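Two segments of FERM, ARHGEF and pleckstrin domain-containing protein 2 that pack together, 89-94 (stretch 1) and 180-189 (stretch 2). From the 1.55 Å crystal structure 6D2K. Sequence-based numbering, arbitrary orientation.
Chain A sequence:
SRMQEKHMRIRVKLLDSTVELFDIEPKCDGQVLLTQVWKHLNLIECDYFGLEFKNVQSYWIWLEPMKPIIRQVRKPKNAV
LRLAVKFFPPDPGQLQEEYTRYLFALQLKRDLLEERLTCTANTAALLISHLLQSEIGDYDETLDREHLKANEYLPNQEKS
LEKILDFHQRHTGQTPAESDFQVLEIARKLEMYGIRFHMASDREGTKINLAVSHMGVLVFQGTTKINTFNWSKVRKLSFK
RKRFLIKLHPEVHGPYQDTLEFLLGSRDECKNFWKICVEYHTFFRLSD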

# COMPACT_ATOMS: atom_id res chain seq x y z
N PRO A 89 -6.68 -3.40 6.45
CA PRO A 89 -7.38 -4.28 7.40
C PRO A 89 -7.97 -5.49 6.67
O PRO A 89 -8.11 -5.46 5.45
CB PRO A 89 -8.50 -3.38 7.92
CG PRO A 89 -8.85 -2.53 6.72
CD PRO A 89 -7.52 -2.27 6.03
N PRO A 90 -8.29 -6.56 7.41
CA PRO A 90 -8.80 -7.77 6.79
C PRO A 90 -10.17 -7.59 6.10
O PRO A 90 -10.43 -8.30 5.13
CB PRO A 90 -8.91 -8.76 7.96
CG PRO A 90 -8.92 -7.91 9.18
CD PRO A 90 -8.14 -6.68 8.87
N ASP A 91 -11.00 -6.67 6.58
CA ASP A 91 -12.35 -6.49 6.02
C ASP A 91 -12.59 -5.02 5.69
O ASP A 91 -13.28 -4.32 6.41
CB ASP A 91 -13.40 -7.00 7.02
CG ASP A 91 -14.75 -7.32 6.37
OD1 ASP A 91 -14.97 -6.93 5.20
OD2 ASP A 91 -15.59 -7.98 7.03
N PRO A 92 -12.02 -4.55 4.57
CA PRO A 92 -12.15 -3.12 4.26
C PRO A 92 -13.59 -2.73 3.88
O PRO A 92 -13.93 -1.55 3.92
CB PRO A 92 -11.20 -2.92 3.07
CG PRO A 92 -11.01 -4.28 2.49
CD PRO A 92 -11.14 -5.26 3.62
N GLY A 93 -14.41 -3.71 3.53
CA GLY A 93 -15.82 -3.44 3.28
C GLY A 93 -16.49 -2.89 4.53
O GLY A 93 -17.51 -2.19 4.45
N GLN A 94 -15.90 -3.20 5.69
CA GLN A 94 -16.43 -2.70 6.96
C GLN A 94 -15.89 -1.33 7.41
O GLN A 94 -16.20 -0.85 8.49
CB GLN A 94 -16.28 -3.76 8.06
CG GLN A 94 -17.03 -5.05 7.74
CD GLN A 94 -18.50 -4.82 7.42
OE1 GLN A 94 -19.24 -4.24 8.22
NE2 GLN A 94 -18.93 -5.25 6.24
N ASP A 180 -17.37 -0.75 -5.84
CA ASP A 180 -16.22 -0.66 -4.95
C ASP A 180 -16.28 -1.81 -3.94
O ASP A 180 -15.26 -2.43 -3.64
CB ASP A 180 -16.23 0.64 -4.16
CG ASP A 180 -15.95 1.86 -5.01
OD1 ASP A 180 -16.17 2.98 -4.50
OD2 ASP A 180 -15.53 1.73 -6.18
N PHE A 181 -17.46 -2.09 -3.41
CA PHE A 181 -17.57 -3.14 -2.40
C PHE A 181 -17.14 -4.47 -2.98
O PHE A 181 -16.46 -5.26 -2.31
CB PHE A 181 -19.01 -3.25 -1.87
CG PHE A 181 -19.17 -4.33 -0.84
CD1 PHE A 181 -18.65 -4.18 0.43
CD2 PHE A 181 -19.81 -5.51 -1.16
CE1 PHE A 181 -18.79 -5.19 1.38
CE2 PHE A 181 -19.95 -6.53 -0.22
CZ PHE A 181 -19.44 -6.36 1.05
N GLN A 182 -17.51 -4.73 -4.22
CA GLN A 182 -17.12 -5.98 -4.86
C GLN A 182 -15.61 -6.04 -5.07
O GLN A 182 -15.02 -7.10 -4.94
CB GLN A 182 -17.84 -6.15 -6.19
CG GLN A 182 -19.34 -6.19 -6.03
CD GLN A 182 -19.87 -7.58 -6.17
OE1 GLN A 182 -20.68 -7.86 -7.05
NE2 GLN A 182 -19.40 -8.48 -5.30
N VAL A 183 -15.00 -4.92 -5.43
CA VAL A 183 -13.54 -4.89 -5.59
C VAL A 183 -12.87 -5.28 -4.26
O VAL A 183 -11.95 -6.12 -4.25
CB VAL A 183 -13.05 -3.51 -6.09
CG1 VAL A 183 -11.53 -3.38 -5.93
CG2 VAL A 183 -13.47 -3.29 -7.53
N LEU A 184 -13.36 -4.70 -3.16
CA LEU A 184 -12.81 -4.97 -1.84
C LEU A 184 -13.02 -6.44 -1.44
O LEU A 184 -12.14 -7.06 -0.85
CB LEU A 184 -13.41 -4.06 -0.76
CG LEU A 184 -13.40 -2.55 -1.02
CD1 LEU A 184 -13.75 -1.78 0.25
CD2 LEU A 184 -12.09 -2.08 -1.58
N GLU A 185 -14.19 -6.97 -1.77
CA GLU A 185 -14.54 -8.34 -1.42
C GLU A 185 -13.66 -9.36 -2.14
O GLU A 185 -13.21 -10.36 -1.54
CB GLU A 185 -16.01 -8.60 -1.73
CG GLU A 185 -16.92 -8.21 -0.59
CD GLU A 185 -16.60 -9.02 0.66
OE1 GLU A 185 -16.41 -8.40 1.74
OE2 GLU A 185 -16.52 -10.26 0.57
N ILE A 186 -13.42 -9.11 -3.42
CA ILE A 186 -12.55 -9.96 -4.22
C ILE A 186 -11.10 -9.82 -3.73
O ILE A 186 -10.44 -10.82 -3.44
CB ILE A 186 -12.60 -9.57 -5.71
CG1 ILE A 186 -13.97 -9.95 -6.30
CG2 ILE A 186 -11.49 -10.26 -6.48
CD1 ILE A 186 -14.27 -9.28 -7.65
N ALA A 187 -10.63 -8.58 -3.62
CA ALA A 187 -9.23 -8.34 -3.26
C ALA A 187 -8.83 -8.86 -1.90
O ALA A 187 -7.71 -9.34 -1.73
CB ALA A 187 -8.92 -6.86 -3.36
N ARG A 188 -9.71 -8.73 -0.91
CA ARG A 188 -9.30 -9.00 0.48
C ARG A 188 -9.00 -10.47 0.70
O ARG A 188 -8.38 -10.82 1.71
CB ARG A 188 -10.37 -8.53 1.46
CG ARG A 188 -11.57 -9.45 1.57
CD ARG A 188 -12.62 -8.82 2.44
NE ARG A 188 -13.73 -9.74 2.67
CZ ARG A 188 -13.79 -10.57 3.70
NH1 ARG A 188 -14.83 -11.38 3.83
NH2 ARG A 188 -12.82 -10.58 4.60
N LYS A 189 -9.43 -11.33 -0.22
CA LYS A 189 -9.13 -12.77 -0.09
C LYS A 189 -7.86 -13.18 -0.83
O LYS A 189 -7.43 -14.35 -0.74
CB LYS A 189 -10.30 -13.63 -0.58
CG LYS A 189 -11.57 -13.50 0.24
CD LYS A 189 -11.36 -14.04 1.64
CE LYS A 189 -12.65 -14.07 2.42
NZ LYS A 189 -12.44 -14.57 3.81
O HOH W 1 -8.65 -10.35 4.41
O HOH W 2 -14.36 -6.27 2.79

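A short, proline-rich turn can dock on a helix when a few helical side chains reach out to it, and residues 89-94 against 180-189 illustrate which rotamers accompany such a contact. The segments lie far apart in sequence, and their backbones approach at two points: Gly93 beside Phe181 and Pro90 beside Arg188, CA to CA 6.0 and 6.4 Å.

Arg188 does most of the bridging. The CA-to-CB bond of Arg188 points toward the turn, which sets CB 4.0 Å from Pro92 CD; from there chi1 at 77° (p), chi2 and chi3 both t and chi4 at 91° carry NH2 to 3.3 Å from Pro90 O, a weak hydrogen bond near the guanidinium plane. Asp91 OD1 instead sits over a face of that group, 4.0 Å from Arg188 NE, so this long salt bridge is purely electrostatic. Glu185, whose CB points away, folds back through two m rotamers, and its OE1 meets Arg188 NE at 3.1 Å. The two carboxylates thus come close, Asp91 OD1 to Glu185 OE1 4.0 Å; the arginine charge offsets their repulsion, and water 2 donates to both while accepting from Gly93 N.

Leu184 (m, t) supplies the apolar contact, its CD1 4.0 Å from Pro92 CB. Phe181, chi1 t, brings its ring edge to Gly93, CE1 to CA 3.9 Å, where a CB would clash.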